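Local coordinates for TipC2 (Streptococcus intermedius B196, PDB 6DHX), which probably acts as an immunity protein that protects its bacterium by neutralising an antibacterial toxin exported through a type VII secretion system, at residues P18-D23 against Q113-T118; I63-I68 against T75-D80; I98-R103 against K145-T150; V102-W107 against V121-E126; L117-K122 against V186-Q191. All coordinates share one frame; numbering follows the deposited sequence.

How the contacts relate
Starting at the N terminus, contact 1 closes the longest loop, bringing the start of helix 21-32 onto residues 113-118 at the beginning of strand 116-127. Contact 2 falls wholly within that loop, as the local hairpin of strands 59-65 and 74-82. Contacts 3 and 4 both open around V102 and R103, inside the same loop, yet close beyond its end, so each crosses contact 1. Contact 4 closes first, zipping strands 102-111 and 116-127; contact 3 reaches on to the end of helix 137-146. Contact 5 opens on strand 116-127, sharing L117 and T118 with contact 1 and V121 and K122 with contact 4, crosses contact 3, and adds the C-terminal strand 187-190 to the sheet.

Contact 1: residues P18-D23 against Q113-T118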
# COMPACT_ATOMS: atom_id res chain seq x y z
N PRO A 18 -18.05 6.12 -4.33
CA PRO A 18 -16.61 6.31 -4.54
C PRO A 18 -16.32 7.26 -5.69
O PRO A 18 -17.00 7.24 -6.72
CB PRO A 18 -16.11 4.90 -4.87
CG PRO A 18 -17.19 3.98 -4.24
CD PRO A 18 -18.45 4.70 -4.42
N LYS A 19 -15.30 8.10 -5.50
CA LYS A 19 -14.88 9.05 -6.53
C LYS A 19 -13.61 8.59 -7.25
O LYS A 19 -13.25 9.16 -8.31
CB LYS A 19 -14.66 10.46 -5.92
CG LYS A 19 -15.95 11.19 -5.48
CD LYS A 19 -15.74 12.71 -5.40
CE LYS A 19 -16.93 13.45 -4.79
NZ LYS A 19 -16.85 14.97 -5.05
N ASN A 20 -12.97 7.55 -6.74
CA ASN A 20 -11.77 6.98 -7.32
C ASN A 20 -11.61 5.55 -6.82
O ASN A 20 -12.35 5.08 -5.94
CB ASN A 20 -10.53 7.83 -6.95
CG ASN A 20 -10.38 7.94 -5.46
OD1 ASN A 20 -10.16 6.92 -4.80
ND2 ASN A 20 -10.54 9.16 -4.92
N ILE A 21 -10.59 4.86 -7.35
CA ILE A 21 -10.44 3.45 -7.06
C ILE A 21 -10.08 3.20 -5.61
O ILE A 21 -10.43 2.14 -5.06
CB ILE A 21 -9.38 2.82 -8.01
CG1 ILE A 21 -9.42 1.30 -7.91
CG2 ILE A 21 -7.94 3.40 -7.70
CD1 ILE A 21 -8.72 0.60 -9.11
N PHE A 22 -9.43 4.15 -4.95
CA PHE A 22 -9.07 3.97 -3.54
C PHE A 22 -10.30 4.10 -2.65
O PHE A 22 -10.45 3.35 -1.69
CB PHE A 22 -7.97 4.97 -3.13
CG PHE A 22 -6.77 4.88 -4.05
CD1 PHE A 22 -5.93 3.76 -3.98
CD2 PHE A 22 -6.58 5.80 -5.05
CE1 PHE A 22 -4.88 3.59 -4.89
CE2 PHE A 22 -5.52 5.64 -5.99
CZ PHE A 22 -4.67 4.53 -5.89
N ASP A 23 -11.18 5.07 -2.95
CA ASP A 23 -12.49 5.11 -2.27
C ASP A 23 -13.21 3.77 -2.44
O ASP A 23 -13.91 3.31 -1.53
CB ASP A 23 -13.41 6.18 -2.85
CG ASP A 23 -13.05 7.60 -2.47
OD1 ASP A 23 -12.40 7.86 -1.44
OD2 ASP A 23 -13.50 8.51 -3.23
N GLN A 113 -10.10 12.02 3.80
CA GLN A 113 -10.71 13.33 4.01
C GLN A 113 -10.30 14.37 2.97
O GLN A 113 -11.03 15.36 2.82
CB GLN A 113 -10.43 13.88 5.42
CG GLN A 113 -11.03 12.95 6.55
CD GLN A 113 -12.48 12.56 6.26
OE1 GLN A 113 -13.32 13.40 6.06
NE2 GLN A 113 -12.74 11.27 6.18
N ASP A 114 -9.21 14.17 2.23
CA ASP A 114 -8.78 15.11 1.21
C ASP A 114 -8.59 14.40 -0.12
O ASP A 114 -7.99 14.98 -1.06
CB ASP A 114 -7.51 15.85 1.65
CG ASP A 114 -6.35 14.90 1.93
OD1 ASP A 114 -6.50 13.68 1.72
OD2 ASP A 114 -5.29 15.40 2.37
N ARG A 115 -9.09 13.16 -0.23
CA ARG A 115 -9.01 12.34 -1.44
C ARG A 115 -7.63 12.43 -2.08
O ARG A 115 -7.47 12.78 -3.25
CB ARG A 115 -10.11 12.74 -2.45
CG ARG A 115 -11.53 12.36 -1.90
CD ARG A 115 -12.66 12.48 -2.96
NE ARG A 115 -14.03 12.60 -2.34
CZ ARG A 115 -14.77 11.59 -1.85
NH1 ARG A 115 -15.97 11.83 -1.34
NH2 ARG A 115 -14.32 10.33 -1.84
N THR A 116 -6.60 12.18 -1.28
CA THR A 116 -5.22 12.38 -1.74
C THR A 116 -4.45 11.08 -1.58
O THR A 116 -4.53 10.44 -0.52
CB THR A 116 -4.55 13.51 -0.94
OG1 THR A 116 -5.21 14.77 -1.23
CG2 THR A 116 -3.05 13.65 -1.36
N LEU A 117 -3.74 10.66 -2.65
CA LEU A 117 -2.81 9.54 -2.59
C LEU A 117 -1.40 10.13 -2.49
O LEU A 117 -0.96 10.84 -3.40
CB LEU A 117 -2.92 8.71 -3.86
CG LEU A 117 -1.92 7.57 -3.94
CD1 LEU A 117 -2.31 6.43 -2.95
CD2 LEU A 117 -1.89 7.03 -5.35
N THR A 118 -0.69 9.80 -1.42
CA THR A 118 0.68 10.29 -1.18
C THR A 118 1.62 9.10 -1.27
O THR A 118 1.49 8.13 -0.52
CB THR A 118 0.75 10.97 0.19
OG1 THR A 118 -0.19 12.06 0.24
CG2 THR A 118 2.15 11.54 0.47
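D23 and R115 adopt the same first torsion, CG anti to the carbonyl carbon and beside the backbone N (chi1 -75° and -68°); the R115 chain then runs extended to NE and turns at its last torsion, bringing its guanidinium to the carboxylate. The resulting salt bridge is very short, D23 OD2 to R115 NH2 at 2.4 Å. The planes of the two groups stand 81° apart, unlike those of a coplanar, two-pronged pair. D23 OD2 also accepts K19 N at 2.9 Å on its anti lone pair, while D23 OD1 is held by R112 and Y110. N20, the N-cap, fixes the same turn: its OD1 accepts D23 N at 2.8 Å. The aliphatic part of K19 lies across R115, with CG 3.8 Å above the centre of the guanidinium plane; this places K19 NZ 4.6 Å from R115 NE, a like-charge proximity that the D23 carboxylate may partly offset. Deeper in, L117 CD2 meets F22 CZ at 3.8 Å. L117 CD1 sits over the rim of one ring face, and I21 CG2 covers the centre of the opposite face. R115 and T116 form a G1 beta bulge opposite T111, just where strand 116-127 starts. The start of helix 21-32 is thus seated against that strand, with Y110 of strand 102-111 beside F22 and helix 151-173 packing on I21 and L117.

Contact 2: residues I63-I68 against T75-D80; sequences ILYKDI and TKIAID
I63 and I79 face each other as a hydrogen-bonded antiparallel pair, and their side chains begin alike: CG1 is anti to the carbonyl carbon in both, and the CB atoms lie 3.9 Å apart with the two chains side by side. They part at the second torsion, where I63 folds back (chi2 -55°) and carries its end away, whereas I79 continues extended (chi2 171°). Y65 holds CG anti to the carbonyl carbon, beside the backbone N, which lays its ring obliquely across I77. Y65 CD1 touches I77 CG2 at 3.6 Å, while I77 O lies at the ring edge, in the ring plane; the hydroxyl goes on to D169 of helix 151-173. On the other face L64, CG anti to the backbone N, lays CD1 against K76 CE at 3.8 Å, the chains crossing at about a right angle. K76 is fully extended, and its NZ is hydrogen-bonded to the hydroxyl of Y93. Backbone bonds fix the register: I63 N to I79 O at 2.8 Å, its reciprocal, and Y65 N to I77 O, nearly along the C=O axis. Beyond Y65 the two segments diverge, and a water bridges them, donating to Y65 O at 2.8 Å and accepting from I77 N at 3.0 Å. Paired residues sharing a face, strands running at 165° and the short connection identify an antiparallel beta hairpin.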
# COMPACT_ATOMS: atom_id res chain seq x y z
N ILE A 63 -4.32 -6.79 4.83
CA ILE A 63 -4.20 -7.75 3.74
C ILE A 63 -2.71 -7.98 3.52
O ILE A 63 -1.93 -7.02 3.44
CB ILE A 63 -4.84 -7.20 2.45
CG1 ILE A 63 -6.28 -6.68 2.71
CG2 ILE A 63 -4.76 -8.23 1.32
CD1 ILE A 63 -7.26 -7.73 3.37
N LEU A 64 -2.31 -9.24 3.42
CA LEU A 64 -0.90 -9.58 3.25
C LEU A 64 -0.78 -10.54 2.08
O LEU A 64 -1.43 -11.60 2.08
CB LEU A 64 -0.34 -10.28 4.53
CG LEU A 64 1.14 -10.62 4.50
CD1 LEU A 64 1.93 -9.26 4.50
CD2 LEU A 64 1.60 -11.46 5.70
N TYR A 65 0.05 -10.20 1.09
CA TYR A 65 0.23 -11.12 -0.02
C TYR A 65 0.98 -12.37 0.44
O TYR A 65 1.97 -12.29 1.16
CB TYR A 65 0.99 -10.46 -1.19
CG TYR A 65 0.02 -9.75 -2.08
CD1 TYR A 65 -0.58 -8.55 -1.68
CD2 TYR A 65 -0.37 -10.31 -3.30
CE1 TYR A 65 -1.56 -7.90 -2.48
CE2 TYR A 65 -1.34 -9.69 -4.11
CZ TYR A 65 -1.92 -8.49 -3.69
OH TYR A 65 -2.85 -7.86 -4.47
N LYS A 66 0.48 -13.53 -0.00
CA LYS A 66 1.09 -14.82 0.30
C LYS A 66 2.43 -14.95 -0.41
O LYS A 66 2.66 -14.40 -1.49
CB LYS A 66 0.17 -15.98 -0.14
CG LYS A 66 -1.20 -16.03 0.56
CD LYS A 66 -2.15 -17.07 -0.08
CE LYS A 66 -3.50 -17.17 0.65
NZ LYS A 66 -4.46 -18.14 -0.06
N ASP A 67 3.33 -15.73 0.19
CA ASP A 67 4.65 -15.95 -0.40
C ASP A 67 4.56 -16.48 -1.84
O ASP A 67 5.33 -16.04 -2.71
CB ASP A 67 5.46 -16.88 0.48
CG ASP A 67 5.70 -16.31 1.85
OD1 ASP A 67 5.73 -15.06 1.99
OD2 ASP A 67 5.86 -17.12 2.80
N ILE A 68 3.61 -17.40 -2.11
CA ILE A 68 3.39 -17.89 -3.48
C ILE A 68 3.14 -16.75 -4.46
O ILE A 68 3.43 -16.87 -5.67
CB ILE A 68 2.22 -18.91 -3.53
CG1 ILE A 68 1.76 -19.20 -4.96
CG2 ILE A 68 1.00 -18.42 -2.80
CD1 ILE A 68 2.58 -20.22 -5.69
N THR A 75 9.69 -8.66 -0.89
CA THR A 75 9.64 -9.37 0.38
C THR A 75 8.30 -9.22 1.08
O THR A 75 8.00 -10.01 2.00
CB THR A 75 10.76 -8.87 1.30
OG1 THR A 75 10.63 -7.46 1.50
CG2 THR A 75 12.11 -9.15 0.68
N LYS A 76 7.51 -8.21 0.72
CA LYS A 76 6.25 -7.93 1.40
C LYS A 76 5.38 -7.05 0.52
O LYS A 76 5.87 -6.09 -0.09
CB LYS A 76 6.49 -7.24 2.75
CG LYS A 76 5.24 -7.07 3.58
CD LYS A 76 5.61 -6.65 5.02
CE LYS A 76 4.38 -6.66 5.89
NZ LYS A 76 4.70 -6.29 7.32
N ILE A 77 4.09 -7.35 0.48
CA ILE A 77 3.11 -6.47 -0.13
C ILE A 77 1.89 -6.50 0.78
O ILE A 77 1.38 -7.58 1.08
CB ILE A 77 2.72 -6.91 -1.57
CG1 ILE A 77 3.94 -7.16 -2.47
CG2 ILE A 77 1.73 -5.87 -2.20
CD1 ILE A 77 3.62 -7.97 -3.76
N ALA A 78 1.43 -5.33 1.21
CA ALA A 78 0.40 -5.32 2.25
C ALA A 78 -0.53 -4.14 2.06
O ALA A 78 -0.18 -3.13 1.44
CB ALA A 78 1.05 -5.29 3.65
N ILE A 79 -1.77 -4.30 2.55
CA ILE A 79 -2.76 -3.22 2.54
C ILE A 79 -3.31 -3.11 3.95
O ILE A 79 -3.85 -4.08 4.47
CB ILE A 79 -3.92 -3.48 1.57
CG1 ILE A 79 -3.40 -3.89 0.18
CG2 ILE A 79 -4.81 -2.22 1.51
CD1 ILE A 79 -4.54 -4.39 -0.77
N ASP A 80 -3.15 -1.95 4.57
CA ASP A 80 -3.72 -1.72 5.90
C ASP A 80 -4.88 -0.74 5.79
O ASP A 80 -4.80 0.22 5.04
CB ASP A 80 -2.67 -1.12 6.86
CG ASP A 80 -1.67 -2.14 7.33
OD1 ASP A 80 -2.03 -3.30 7.43
OD2 ASP A 80 -0.48 -1.80 7.53
O HOH W 1 3.65 -10.09 1.66

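Contact 3: residues I98-R103 against K145-T150; sequences IGPNVR and KKYGIT
V102 O is the best-held polar atom, gripped by two backbone N-H groups: I98 N at 3.0 Å and, weakly, G99 N at 3.4 Å. Two successive residues facing one partner make a classic beta bulge, and V102 N returns a bond to G99 O. Across the contact, a water donates to I98 O at 2.7 Å and only weakly to Y147 O. The rest is packing around the Y147 ring. The I98 carbonyl carbon lies over the rim of one face and K146 CG over the centre of the opposite face. G99 CA makes an off-centre CH-pi contact, 4.1 Å from the centroid. I98 holds CG1 in the crowded position between N and carbonyl carbon (chi1 67°), which sends CD1 to Y147 CD2 at 3.7 Å; its CG2 presses on I149 CD1 at a tight 3.4 Å. The type II turn over G99-V102 and the bulge together make the hairpin end, which packs on Y147 and I149 around the Schellman motif in which G148 terminates helix 137-146.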
# COMPACT_ATOMS: atom_id res chain seq x y z
N ILE A 98 17.22 -4.26 -1.83
CA ILE A 98 18.03 -3.49 -2.78
C ILE A 98 19.52 -3.69 -2.60
O ILE A 98 20.30 -3.35 -3.51
CB ILE A 98 17.69 -1.99 -2.74
CG1 ILE A 98 18.09 -1.37 -1.39
CG2 ILE A 98 16.20 -1.80 -3.02
CD1 ILE A 98 17.97 0.13 -1.40
N GLY A 99 19.94 -4.25 -1.48
CA GLY A 99 21.32 -4.57 -1.27
C GLY A 99 21.41 -5.47 -0.06
O GLY A 99 20.38 -5.80 0.55
N PRO A 100 22.62 -5.85 0.36
CA PRO A 100 22.72 -6.77 1.50
C PRO A 100 22.24 -6.08 2.77
O PRO A 100 22.74 -5.02 3.13
CB PRO A 100 24.22 -7.11 1.54
CG PRO A 100 24.90 -5.91 0.97
CD PRO A 100 23.92 -5.30 -0.05
N ASN A 101 21.23 -6.67 3.40
CA ASN A 101 20.63 -6.17 4.64
C ASN A 101 19.93 -4.82 4.46
O ASN A 101 19.76 -4.07 5.42
CB ASN A 101 21.67 -6.07 5.75
CG ASN A 101 22.37 -7.39 5.99
OD1 ASN A 101 21.75 -8.37 6.41
ND2 ASN A 101 23.68 -7.43 5.73
N VAL A 102 19.48 -4.48 3.25
CA VAL A 102 18.82 -3.19 3.04
C VAL A 102 17.62 -3.41 2.13
O VAL A 102 17.75 -4.05 1.08
CB VAL A 102 19.77 -2.14 2.42
CG1 VAL A 102 19.01 -0.81 2.21
CG2 VAL A 102 21.02 -1.91 3.32
N ARG A 103 16.45 -2.89 2.53
CA ARG A 103 15.24 -2.96 1.72
C ARG A 103 14.70 -1.56 1.50
O ARG A 103 14.82 -0.69 2.37
CB ARG A 103 14.12 -3.83 2.37
CG ARG A 103 14.62 -5.25 2.83
CD ARG A 103 13.42 -6.14 3.19
NE ARG A 103 12.50 -5.54 4.17
CZ ARG A 103 12.71 -5.57 5.49
NH1 ARG A 103 13.81 -6.14 5.97
NH2 ARG A 103 11.83 -5.02 6.33
N LYS A 145 20.74 6.27 -3.92
CA LYS A 145 21.90 6.58 -4.77
C LYS A 145 22.97 5.49 -4.67
O LYS A 145 23.56 5.10 -5.69
CB LYS A 145 22.47 7.94 -4.40
CG LYS A 145 23.70 8.36 -5.25
CD LYS A 145 24.29 9.66 -4.67
CE LYS A 145 25.58 10.08 -5.37
NZ LYS A 145 26.33 11.04 -4.51
N LYS A 146 23.24 5.00 -3.47
CA LYS A 146 24.25 3.96 -3.33
C LYS A 146 23.91 2.73 -4.16
O LYS A 146 24.77 2.19 -4.87
CB LYS A 146 24.42 3.59 -1.86
CG LYS A 146 25.34 2.45 -1.62
CD LYS A 146 25.61 2.31 -0.13
CE LYS A 146 26.72 1.28 0.08
NZ LYS A 146 26.60 0.70 1.44
N TYR A 147 22.67 2.29 -4.11
CA TYR A 147 22.28 1.08 -4.81
C TYR A 147 21.76 1.34 -6.22
O TYR A 147 21.22 0.42 -6.85
CB TYR A 147 21.26 0.32 -3.96
CG TYR A 147 21.93 -0.20 -2.71
CD1 TYR A 147 22.88 -1.22 -2.79
CD2 TYR A 147 21.66 0.34 -1.47
CE1 TYR A 147 23.52 -1.67 -1.66
CE2 TYR A 147 22.33 -0.10 -0.33
CZ TYR A 147 23.24 -1.13 -0.44
OH TYR A 147 23.90 -1.61 0.67
N GLY A 148 21.93 2.55 -6.74
CA GLY A 148 21.56 2.86 -8.11
C GLY A 148 20.07 2.87 -8.43
O GLY A 148 19.67 2.50 -9.53
N ILE A 149 19.23 3.31 -7.49
CA ILE A 149 17.79 3.35 -7.70
C ILE A 149 17.38 4.77 -8.04
O ILE A 149 17.49 5.67 -7.21
CB ILE A 149 17.06 2.85 -6.45
CG1 ILE A 149 17.58 1.46 -6.11
CG2 ILE A 149 15.55 2.89 -6.68
CD1 ILE A 149 17.03 0.93 -4.86
N THR A 150 16.86 4.97 -9.25
CA THR A 150 16.47 6.29 -9.71
C THR A 150 15.00 6.55 -9.47
O THR A 150 14.22 5.63 -9.17
CB THR A 150 16.77 6.44 -11.20
OG1 THR A 150 15.94 5.52 -11.93
CG2 THR A 150 18.27 6.14 -11.49
O HOH W 2 19.74 -2.49 -6.03

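Contact 4: residues V102-W107 against V121-E126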
# COMPACT_ATOMS: atom_id res chain seq x y z
N VAL A 102 19.48 -4.48 3.25
CA VAL A 102 18.82 -3.19 3.04
C VAL A 102 17.62 -3.41 2.13
O VAL A 102 17.75 -4.05 1.08
CB VAL A 102 19.77 -2.14 2.42
CG1 VAL A 102 19.01 -0.81 2.21
CG2 VAL A 102 21.02 -1.91 3.32
N ARG A 103 16.45 -2.89 2.53
CA ARG A 103 15.24 -2.96 1.72
C ARG A 103 14.70 -1.56 1.50
O ARG A 103 14.82 -0.69 2.37
CB ARG A 103 14.12 -3.83 2.37
CG ARG A 103 14.62 -5.25 2.83
CD ARG A 103 13.42 -6.14 3.19
NE ARG A 103 12.50 -5.54 4.17
CZ ARG A 103 12.71 -5.57 5.49
NH1 ARG A 103 13.81 -6.14 5.97
NH2 ARG A 103 11.83 -5.02 6.33
N VAL A 104 14.12 -1.34 0.34
CA VAL A 104 13.33 -0.14 0.10
C VAL A 104 11.87 -0.46 0.39
O VAL A 104 11.40 -1.57 0.18
CB VAL A 104 13.54 0.36 -1.34
CG1 VAL A 104 12.88 -0.62 -2.35
CG2 VAL A 104 13.02 1.75 -1.52
N ARG A 105 11.17 0.52 0.94
CA ARG A 105 9.75 0.38 1.22
C ARG A 105 9.05 1.49 0.48
O ARG A 105 9.36 2.66 0.71
CB ARG A 105 9.47 0.50 2.71
CG ARG A 105 10.48 -0.13 3.62
CD ARG A 105 10.20 0.32 5.06
NE ARG A 105 9.16 -0.47 5.74
CZ ARG A 105 7.84 -0.31 5.65
NH1 ARG A 105 7.03 -1.11 6.34
NH2 ARG A 105 7.32 0.61 4.85
N ILE A 106 8.11 1.15 -0.39
CA ILE A 106 7.37 2.19 -1.08
C ILE A 106 5.97 2.19 -0.48
O ILE A 106 5.30 1.15 -0.43
CB ILE A 106 7.40 1.97 -2.60
CG1 ILE A 106 8.85 2.20 -3.08
CG2 ILE A 106 6.54 2.97 -3.33
CD1 ILE A 106 9.10 1.84 -4.56
N TRP A 107 5.56 3.37 -0.03
CA TRP A 107 4.48 3.60 0.92
C TRP A 107 3.46 4.50 0.26
O TRP A 107 3.78 5.63 -0.12
CB TRP A 107 5.14 4.30 2.11
CG TRP A 107 4.42 4.52 3.29
CD1 TRP A 107 3.68 5.63 3.62
CD2 TRP A 107 4.42 3.68 4.43
NE1 TRP A 107 3.21 5.51 4.90
CE2 TRP A 107 3.65 4.32 5.42
CE3 TRP A 107 5.02 2.46 4.72
CZ2 TRP A 107 3.43 3.76 6.68
CZ3 TRP A 107 4.79 1.90 5.97
CH2 TRP A 107 4.01 2.55 6.93
N VAL A 121 8.86 7.05 0.09
CA VAL A 121 9.90 6.02 0.08
C VAL A 121 10.60 6.00 1.43
O VAL A 121 11.01 7.06 1.94
CB VAL A 121 10.97 6.28 -1.00
CG1 VAL A 121 11.77 5.06 -1.16
CG2 VAL A 121 10.38 6.66 -2.28
N LYS A 122 10.80 4.80 1.96
CA LYS A 122 11.51 4.58 3.21
C LYS A 122 12.54 3.48 3.00
O LYS A 122 12.54 2.77 1.98
CB LYS A 122 10.52 4.18 4.32
CG LYS A 122 9.42 5.21 4.63
CD LYS A 122 8.46 4.64 5.69
CE LYS A 122 7.20 5.50 5.92
NZ LYS A 122 7.19 6.68 5.05
N ILE A 123 13.42 3.32 3.99
CA ILE A 123 14.45 2.30 3.97
C ILE A 123 14.30 1.44 5.22
O ILE A 123 13.94 1.94 6.29
CB ILE A 123 15.86 2.96 3.92
CG1 ILE A 123 16.05 3.68 2.58
CG2 ILE A 123 16.92 1.95 4.18
CD1 ILE A 123 16.21 2.71 1.36
N ALA A 124 14.55 0.14 5.08
CA ALA A 124 14.70 -0.76 6.21
C ALA A 124 16.10 -1.34 6.21
O ALA A 124 16.57 -1.85 5.19
CB ALA A 124 13.66 -1.90 6.16
N LEU A 125 16.79 -1.25 7.36
CA LEU A 125 18.09 -1.87 7.57
C LEU A 125 17.91 -3.12 8.41
O LEU A 125 17.33 -3.06 9.49
CB LEU A 125 19.05 -0.92 8.29
CG LEU A 125 19.33 0.40 7.61
CD1 LEU A 125 20.44 1.13 8.39
CD2 LEU A 125 19.74 0.15 6.17
N GLU A 126 18.42 -4.24 7.91
CA GLU A 126 18.27 -5.50 8.63
C GLU A 126 19.51 -5.73 9.47
O GLU A 126 20.61 -5.89 8.93
CB GLU A 126 18.07 -6.66 7.67
CG GLU A 126 16.91 -6.48 6.74
CD GLU A 126 16.97 -7.49 5.61
OE1 GLU A 126 17.96 -8.26 5.57
OE2 GLU A 126 16.04 -7.52 4.78
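The apolar centre is V104 against V121, CG2 to CG1 at 3.6 Å. V104 holds CG1 in the crowded position between N and carbonyl carbon (chi1 70°), which leaves CG2 anti to the backbone N and turned to its neighbour. On the same face, V102 CG2 meets L125 CD2 at 3.7 Å, the two chains side by side, and I123 fills in between through CG2 to V102 CG1. Four backbone bonds, reciprocal between R103 and A124 and between R105 and K122, lock the antiparallel register. The other face is charged. K122 CB supports R105 CD, and the K122 chain ends over the face of W107, K122 CE 3.8 Å and K122 NZ 3.9 Å from the centroid of the five-membered ring, NZ only 10° off the normal. This is a cation-pi contact. At the far edge R103 bends at chi3, so A124 CB lies 3.6 Å above its guanidinium plane. E126 OE2 accepts a hydrogen bond from R103 NH1 at 2.9 Å, part of a salt bridge, in the guanidinium plane and on the anti lone pair. E95 of strand 89-99 pairs with R103 and R105, and D131 of strand 130-134 with R103. The apolar face lies under helix 137-146, where V140 meets V121, L144 meets V104, and Y143 meets I123 and L125.

Contact 5: residues L117-K122 against V186-Q191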
# COMPACT_ATOMS: atom_id res chain seq x y z
N LEU A 117 -3.74 10.66 -2.65
CA LEU A 117 -2.81 9.54 -2.59
C LEU A 117 -1.40 10.13 -2.49
O LEU A 117 -0.96 10.84 -3.40
CB LEU A 117 -2.92 8.71 -3.86
CG LEU A 117 -1.92 7.57 -3.94
CD1 LEU A 117 -2.31 6.43 -2.95
CD2 LEU A 117 -1.89 7.03 -5.35
N THR A 118 -0.69 9.80 -1.42
CA THR A 118 0.68 10.29 -1.18
C THR A 118 1.62 9.10 -1.27
O THR A 118 1.49 8.13 -0.52
CB THR A 118 0.75 10.97 0.19
OG1 THR A 118 -0.19 12.06 0.24
CG2 THR A 118 2.15 11.54 0.47
N LYS A 119 2.58 9.17 -2.21
CA LYS A 119 3.53 8.09 -2.46
C LYS A 119 4.84 8.53 -1.84
O LYS A 119 5.27 9.67 -2.05
CB LYS A 119 3.69 7.82 -3.97
CG LYS A 119 2.38 7.39 -4.65
CD LYS A 119 2.17 7.70 -6.14
CE LYS A 119 3.09 6.97 -7.05
NZ LYS A 119 2.71 7.27 -8.48
N SER A 120 5.43 7.67 -1.02
CA SER A 120 6.68 8.05 -0.36
C SER A 120 7.60 6.82 -0.29
O SER A 120 7.19 5.68 -0.61
CB SER A 120 6.37 8.68 1.01
OG SER A 120 5.95 7.69 1.92
N VAL A 121 8.86 7.05 0.09
CA VAL A 121 9.90 6.02 0.08
C VAL A 121 10.60 6.00 1.43
O VAL A 121 11.01 7.06 1.94
CB VAL A 121 10.97 6.28 -1.00
CG1 VAL A 121 11.77 5.06 -1.16
CG2 VAL A 121 10.38 6.66 -2.28
N LYS A 122 10.80 4.80 1.96
CA LYS A 122 11.51 4.58 3.21
C LYS A 122 12.54 3.48 3.00
O LYS A 122 12.54 2.77 1.98
CB LYS A 122 10.52 4.18 4.32
CG LYS A 122 9.42 5.21 4.63
CD LYS A 122 8.46 4.64 5.69
CE LYS A 122 7.20 5.50 5.92
NZ LYS A 122 7.19 6.68 5.05
N VAL A 186 -8.72 11.96 -7.88
CA VAL A 186 -7.83 11.77 -6.72
C VAL A 186 -6.61 12.66 -6.93
O VAL A 186 -6.09 12.75 -8.04
CB VAL A 186 -7.42 10.29 -6.53
CG1 VAL A 186 -6.81 9.72 -7.82
CG2 VAL A 186 -6.37 10.17 -5.40
N THR A 187 -6.18 13.33 -5.87
CA THR A 187 -4.98 14.15 -5.94
C THR A 187 -3.79 13.24 -5.66
O THR A 187 -3.79 12.52 -4.65
CB THR A 187 -5.04 15.31 -4.95
OG1 THR A 187 -6.09 16.23 -5.32
CG2 THR A 187 -3.67 16.06 -4.95
N VAL A 188 -2.79 13.21 -6.55
CA VAL A 188 -1.66 12.29 -6.37
C VAL A 188 -0.41 13.10 -6.09
O VAL A 188 -0.07 14.03 -6.85
CB VAL A 188 -1.47 11.35 -7.58
CG1 VAL A 188 -0.20 10.48 -7.38
CG2 VAL A 188 -2.66 10.44 -7.73
N LYS A 189 0.25 12.81 -4.97
CA LYS A 189 1.46 13.53 -4.57
C LYS A 189 2.58 12.50 -4.44
O LYS A 189 2.43 11.51 -3.74
CB LYS A 189 1.27 14.26 -3.25
CG LYS A 189 0.19 15.33 -3.34
CD LYS A 189 0.08 16.13 -2.06
CE LYS A 189 -1.05 17.16 -2.16
NZ LYS A 189 -1.28 17.87 -0.87
N MSE A 190 3.70 12.75 -5.11
CA MSE A 190 4.75 11.75 -5.16
C MSE A 190 6.02 12.36 -4.63
O MSE A 190 6.45 13.40 -5.13
CB MSE A 190 4.91 11.28 -6.61
CG MSE A 190 6.07 10.40 -6.94
SE MSE A 190 5.63 9.61 -8.70
CE MSE A 190 3.88 10.16 -8.78
N GLN A 191 6.56 11.75 -3.57
CA GLN A 191 7.74 12.31 -2.91
C GLN A 191 8.91 12.46 -3.87
O GLN A 191 9.67 13.44 -3.80
CB GLN A 191 8.14 11.41 -1.73
CG GLN A 191 9.31 11.97 -0.90
CD GLN A 191 9.78 11.01 0.19
OE1 GLN A 191 9.41 9.82 0.22
NE2 GLN A 191 10.63 11.51 1.08
O HOH W 3 11.13 9.46 3.00
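K119 can be followed outward from the strand. K119 CB rests near K189 O at 3.9 Å, and K119 CD lies against V188 CG1 at 3.9 Å. The chain then bends (chi3 66°) and runs alongside M190, a selenomethionine, so that K119 CE meets the M190 methyl CE at 3.7 Å and K119 NZ meets the same methyl at 3.1 Å. K119 also makes a cation-pi contact with Y158 of helix 151-173. Beneath these side chains the strands run parallel, their axes only 12° apart. Four backbone bonds join them, from L117 N to T187 O through to Q191 N to K119 O, most nearly along the C=O axes. The pattern continues past the strand end: Q191, extended, carries its amide alongside strand 116-127 so that Q191 OE1 accepts V121 N at 2.8 Å. A water accepts from Q191 NE2 at 2.9 Å and donates to V121 O at 2.6 Å; Q191 NE2 also hydrogen-bonds to E137. The Q191 amide therefore stands in for one more peptide group. The chemistry implies a join carried mainly by backbone pairing, while the lysine ammonium is probably stabilised in its charged form by the Y158 ring.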